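Local coordinates for peptidoglycan-recognition protein LB (Drosophila melanogaster, PDB 7NSZ), which hydrolyses the amide bond between N-acetylmuramoyl residues and L-amino acids in bacterial peptidoglycan, as a zinc amidase of innate immunity, at residues F80-G85 with K109-V114; V41-S46 with I113-D118. The protein carries 1 engineered substitution. All coordinates share one frame; numbering follows the deposited sequence.

How the contacts relate
Strand 38-45 comes first along the chain and brings the zinc ligand His44. Helix 55-72 follows, then strand 82-84, and later strand 110-115. Contact 1 joins 80-85 to 109-114 and closes the shorter loop, which includes strand 90-92. Contact 2 joins 41-46 to 113-118 and closes a longer loop around it. Contact 1 thus nests inside contact 2, and their second segments overlap at Ile113 and Val114. Both meet on strand 110-115, which lies between the other two in the central mixed sheet. Phe80 CE1 packs 3.5 Å from His44 CG, so the two contacts also meet beside the zinc.

Contact 1: residues F80-G85 with K109-V114; sequences FSFGIG and KSVGIV. Engineered in segment 80-85: Phe80 (natural residue Tyr).
Phe80 lays one ring face on Val114. CB of Val114 stands 3.6 Å from the centroid of the Phe80 ring, almost straight above it, in a CH-pi contact. CG1 of Val114 comes 3.5 Å from CD2 of Phe80, and CG2 of Val114 lies nearer CE2 and CZ of that ring. The Phe80 side chain crosses that of Val114 at about a right angle. Phe80 is an engineered substitution for Tyr, at a position inferred to be essential for coordination of the zinc hydrate.

Ser81 points toward the other strand. Its OG lies beside its own backbone N (chi1 -50°), and accepts the N-H of Gly112 at 2.8 Å. The carbonyl O of Gly112 in turn accepts two N-H groups. The bond from Ser81 N is bent, 132° at the hydrogen, and the one from Phe82 N is straighter at 156°. Gly112 is thus gripped at both its N and its O.

Beyond this point the strands pair in parallel. Val114 N donates to Phe82 O at 3.0 Å, and Ile84 N to Val114 O at 2.8 Å.

Phe82 and Ile113 point to the sheet face opposite the Phe80–Val114 pair. The Phe82 ring meets CG1 of Val111 edge-on, from CD1 at 3.9 Å. Ile84 sets CG1 against CG2 of Ile113 at 3.7 Å, the two side chains crossing at a slant.

The contact lies deep in the chain, at the middle of the mixed sheet. On the Val114 face, the Phe80 ring also touches His102. Helix 126-142 packs on the Phe82 face through Leu135 and Ala131. Strand 90-92 flanks strand 82-84 on its other edge, and strand 38-45 borders strand 110-115.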
# COMPACT_ATOMS: atom_id res chain seq x y z
N PHE A 80 3.27 2.58 5.15
CA PHE A 80 2.32 2.49 4.03
C PHE A 80 1.14 3.43 4.21
O PHE A 80 0.69 3.72 5.36
CB PHE A 80 1.84 1.04 3.92
CG PHE A 80 2.96 0.06 3.76
CD1 PHE A 80 3.74 0.05 2.60
CD2 PHE A 80 3.24 -0.88 4.73
CE1 PHE A 80 4.78 -0.86 2.43
CE2 PHE A 80 4.25 -1.79 4.55
CZ PHE A 80 5.06 -1.75 3.41
N SER A 81 0.56 3.82 3.12
CA SER A 81 -0.68 4.64 3.11
C SER A 81 -1.87 3.80 3.56
O SER A 81 -2.74 4.27 4.33
CB SER A 81 -0.93 5.20 1.76
OG SER A 81 0.22 5.85 1.20
N PHE A 82 -1.95 2.58 3.02
CA PHE A 82 -3.08 1.64 3.25
C PHE A 82 -2.58 0.20 3.22
O PHE A 82 -1.58 -0.08 2.50
CB PHE A 82 -4.19 1.76 2.20
CG PHE A 82 -4.88 3.10 2.23
CD1 PHE A 82 -4.46 4.12 1.44
CD2 PHE A 82 -5.96 3.33 3.05
CE1 PHE A 82 -5.02 5.38 1.52
CE2 PHE A 82 -6.53 4.60 3.14
CZ PHE A 82 -6.07 5.61 2.35
N GLY A 83 -3.21 -0.68 3.96
CA GLY A 83 -2.98 -2.12 3.85
C GLY A 83 -4.23 -2.81 3.40
O GLY A 83 -5.37 -2.32 3.60
N ILE A 84 -4.04 -3.97 2.79
CA ILE A 84 -5.12 -4.86 2.31
C ILE A 84 -4.97 -6.22 2.97
O ILE A 84 -3.87 -6.83 2.87
CB ILE A 84 -5.06 -5.00 0.79
CG1 ILE A 84 -4.95 -3.69 0.02
CG2 ILE A 84 -6.23 -5.86 0.29
CD1 ILE A 84 -6.10 -2.89 0.07
N GLY A 85 -6.02 -6.69 3.61
CA GLY A 85 -5.98 -8.03 4.22
C GLY A 85 -6.63 -9.08 3.33
O GLY A 85 -7.39 -8.77 2.43
N LYS A 109 4.44 11.86 -3.02
CA LYS A 109 3.69 12.00 -4.30
C LYS A 109 3.02 10.68 -4.68
O LYS A 109 2.76 10.41 -5.87
CB LYS A 109 4.65 12.47 -5.40
CG LYS A 109 5.83 11.54 -5.64
CD LYS A 109 6.74 11.91 -6.81
CE LYS A 109 7.50 13.20 -6.58
NZ LYS A 109 8.59 13.07 -5.59
N SER A 110 2.68 9.84 -3.69
CA SER A 110 2.14 8.51 -3.98
C SER A 110 1.17 8.06 -2.90
O SER A 110 1.23 8.58 -1.76
CB SER A 110 3.23 7.54 -4.21
OG SER A 110 3.88 7.14 -2.97
N VAL A 111 0.38 7.07 -3.28
CA VAL A 111 -0.34 6.21 -2.35
C VAL A 111 0.42 4.91 -2.35
O VAL A 111 0.47 4.22 -3.38
CB VAL A 111 -1.81 6.05 -2.73
CG1 VAL A 111 -2.55 5.20 -1.74
CG2 VAL A 111 -2.46 7.38 -2.92
N GLY A 112 0.95 4.54 -1.20
CA GLY A 112 1.63 3.25 -1.00
C GLY A 112 0.68 2.22 -0.42
O GLY A 112 0.25 2.40 0.73
N ILE A 113 0.41 1.13 -1.14
CA ILE A 113 -0.60 0.14 -0.75
C ILE A 113 0.11 -1.17 -0.52
O ILE A 113 0.78 -1.63 -1.47
CB ILE A 113 -1.69 -0.02 -1.83
CG1 ILE A 113 -2.38 1.31 -2.14
CG2 ILE A 113 -2.70 -1.10 -1.43
CD1 ILE A 113 -3.30 1.25 -3.40
N VAL A 114 0.05 -1.73 0.67
CA VAL A 114 0.65 -3.05 0.95
C VAL A 114 -0.45 -4.10 0.94
O VAL A 114 -1.47 -4.02 1.63
CB VAL A 114 1.45 -3.05 2.27
CG1 VAL A 114 0.60 -2.79 3.51
CG2 VAL A 114 2.22 -4.35 2.41

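Contact 2: residues V41-S46 with I113-D118. With ZN (zinc ion), chain B.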
# COMPACT_ATOMS: atom_id res chain seq x y z
N VAL A 41 0.72 5.54 -7.67
CA VAL A 41 0.29 4.46 -6.75
C VAL A 41 1.40 3.43 -6.77
O VAL A 41 1.75 2.95 -7.87
CB VAL A 41 -1.06 3.85 -7.14
CG1 VAL A 41 -1.41 2.68 -6.26
CG2 VAL A 41 -2.16 4.88 -7.16
N ILE A 42 1.94 3.11 -5.61
CA ILE A 42 3.04 2.11 -5.50
C ILE A 42 2.50 0.91 -4.75
O ILE A 42 2.01 1.03 -3.61
CB ILE A 42 4.28 2.63 -4.78
CG1 ILE A 42 4.66 4.04 -5.20
CG2 ILE A 42 5.42 1.66 -4.87
CD1 ILE A 42 5.00 4.19 -6.60
N ILE A 43 2.63 -0.26 -5.34
CA ILE A 43 2.19 -1.53 -4.74
C ILE A 43 3.33 -2.26 -4.07
O ILE A 43 4.44 -2.34 -4.63
CB ILE A 43 1.53 -2.44 -5.81
CG1 ILE A 43 0.39 -1.74 -6.53
CG2 ILE A 43 1.10 -3.75 -5.21
CD1 ILE A 43 -0.73 -1.25 -5.66
N HIS A 44 3.05 -2.77 -2.89
CA HIS A 44 3.96 -3.55 -2.03
C HIS A 44 3.33 -4.85 -1.62
O HIS A 44 2.07 -4.96 -1.58
CB HIS A 44 4.33 -2.72 -0.75
CG HIS A 44 4.85 -1.37 -1.04
ND1 HIS A 44 6.23 -1.17 -1.07
CD2 HIS A 44 4.31 -0.16 -1.20
CE1 HIS A 44 6.48 0.08 -1.26
NE2 HIS A 44 5.33 0.77 -1.36
N HIS A 45 4.17 -5.80 -1.18
CA HIS A 45 3.75 -6.89 -0.30
C HIS A 45 4.42 -6.69 1.05
O HIS A 45 5.39 -5.92 1.17
CB HIS A 45 3.95 -8.32 -0.85
CG HIS A 45 5.37 -8.78 -0.84
ND1 HIS A 45 5.62 -10.12 -1.07
CD2 HIS A 45 6.55 -8.17 -0.74
CE1 HIS A 45 6.93 -10.28 -1.06
NE2 HIS A 45 7.51 -9.14 -0.93
N SER A 46 3.90 -7.35 2.07
CA SER A 46 4.51 -7.19 3.40
C SER A 46 5.66 -8.19 3.60
O SER A 46 6.58 -7.86 4.38
CB SER A 46 3.50 -7.33 4.54
OG SER A 46 2.87 -8.60 4.54
N ILE A 113 0.41 1.13 -1.14
CA ILE A 113 -0.60 0.14 -0.75
C ILE A 113 0.11 -1.17 -0.52
O ILE A 113 0.78 -1.63 -1.47
CB ILE A 113 -1.69 -0.02 -1.83
CG1 ILE A 113 -2.38 1.31 -2.14
CG2 ILE A 113 -2.70 -1.10 -1.43
CD1 ILE A 113 -3.30 1.25 -3.40
N VAL A 114 0.05 -1.73 0.67
CA VAL A 114 0.65 -3.05 0.95
C VAL A 114 -0.45 -4.10 0.94
O VAL A 114 -1.47 -4.02 1.63
CB VAL A 114 1.45 -3.05 2.27
CG1 VAL A 114 0.60 -2.79 3.51
CG2 VAL A 114 2.22 -4.35 2.41
N LEU A 115 -0.23 -5.16 0.17
CA LEU A 115 -1.06 -6.37 0.21
C LEU A 115 -0.41 -7.31 1.21
O LEU A 115 0.71 -7.78 0.98
CB LEU A 115 -1.23 -7.01 -1.17
CG LEU A 115 -2.34 -6.41 -2.02
CD1 LEU A 115 -2.02 -5.06 -2.56
CD2 LEU A 115 -2.68 -7.37 -3.19
N ILE A 116 -1.00 -7.49 2.37
CA ILE A 116 -0.39 -8.27 3.46
C ILE A 116 -0.16 -9.71 2.96
O ILE A 116 -1.07 -10.33 2.36
CB ILE A 116 -1.25 -8.24 4.74
CG1 ILE A 116 -1.35 -6.80 5.26
CG2 ILE A 116 -0.73 -9.17 5.82
CD1 ILE A 116 -2.48 -6.56 6.23
N GLY A 117 1.06 -10.18 3.12
CA GLY A 117 1.45 -11.55 2.74
C GLY A 117 2.72 -11.53 1.93
O GLY A 117 3.29 -10.46 1.64
N ASP A 118 3.14 -12.75 1.60
CA ASP A 118 4.30 -13.02 0.73
C ASP A 118 3.75 -13.41 -0.64
O ASP A 118 3.19 -14.51 -0.74
CB ASP A 118 5.17 -14.13 1.34
CG ASP A 118 6.29 -14.61 0.42
OD1 ASP A 118 6.64 -13.93 -0.56
OD2 ASP A 118 6.90 -15.67 0.77
ZN ZN B . 7.70 -2.61 -0.90
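His44 and Ile113 meet through the backbone first. His44 N donates to Ile113 O at 2.9 Å, and the same oxygen lies in plane at the edge of the His44 ring. From the strand, His44 CB passes Val114, whose CG2 is 4.1 Å away. CG lies anti to the carbonyl carbon, beside the backbone N (chi1 -53°), and the ring edge at CD2 faces Ile113 O at 3.8 Å. On the other side of the ring, ND1 binds the zinc at 2.1 Å. CE1, between the two ring nitrogens, is 3.0 Å from the zinc. The tip nitrogen, NE2, is hydrogen-bonded to ND1 of His102.

Two more bonds frame this residue in parallel pairing. Ile113 N donates to Ile42 O, and Leu115 N donates to His44 O in a nearly straight bond, 175° at the hydrogen. Where Ile43, Ile113 and Leu115 share a face, the contact is apolar. CG1 of Val41 touches CD1 of Ile113 at 3.7 Å, and Ile43 runs beside Ile113. Helix 126-142 packs there through Leu135 and Ile136.

At the strand ends a side-chain bond joins the backbone bonds, which become weak. Ser46 OG accepts the N-H of Gly117 at 2.8 Å and is also hydrogen-bonded to Pro49 O. Ser46 N makes two weak bonds, to Leu115 O and Gly117 O. Gly117 has a positive phi of 132°, a backbone shape that favours glycine. His45 CB approaches Gly117 O at 3.3 Å, and His45 ND1 is hydrogen-bonded to Trp119 N.

His154 and Cys162 complete the protein ligands of the zinc, the cofactor of this amidase. His44 is held at its N and its O by backbone bonds to strand 110-115. With ND1 engaged by zinc and NE2 by His102, rotation of its ring is probably restricted.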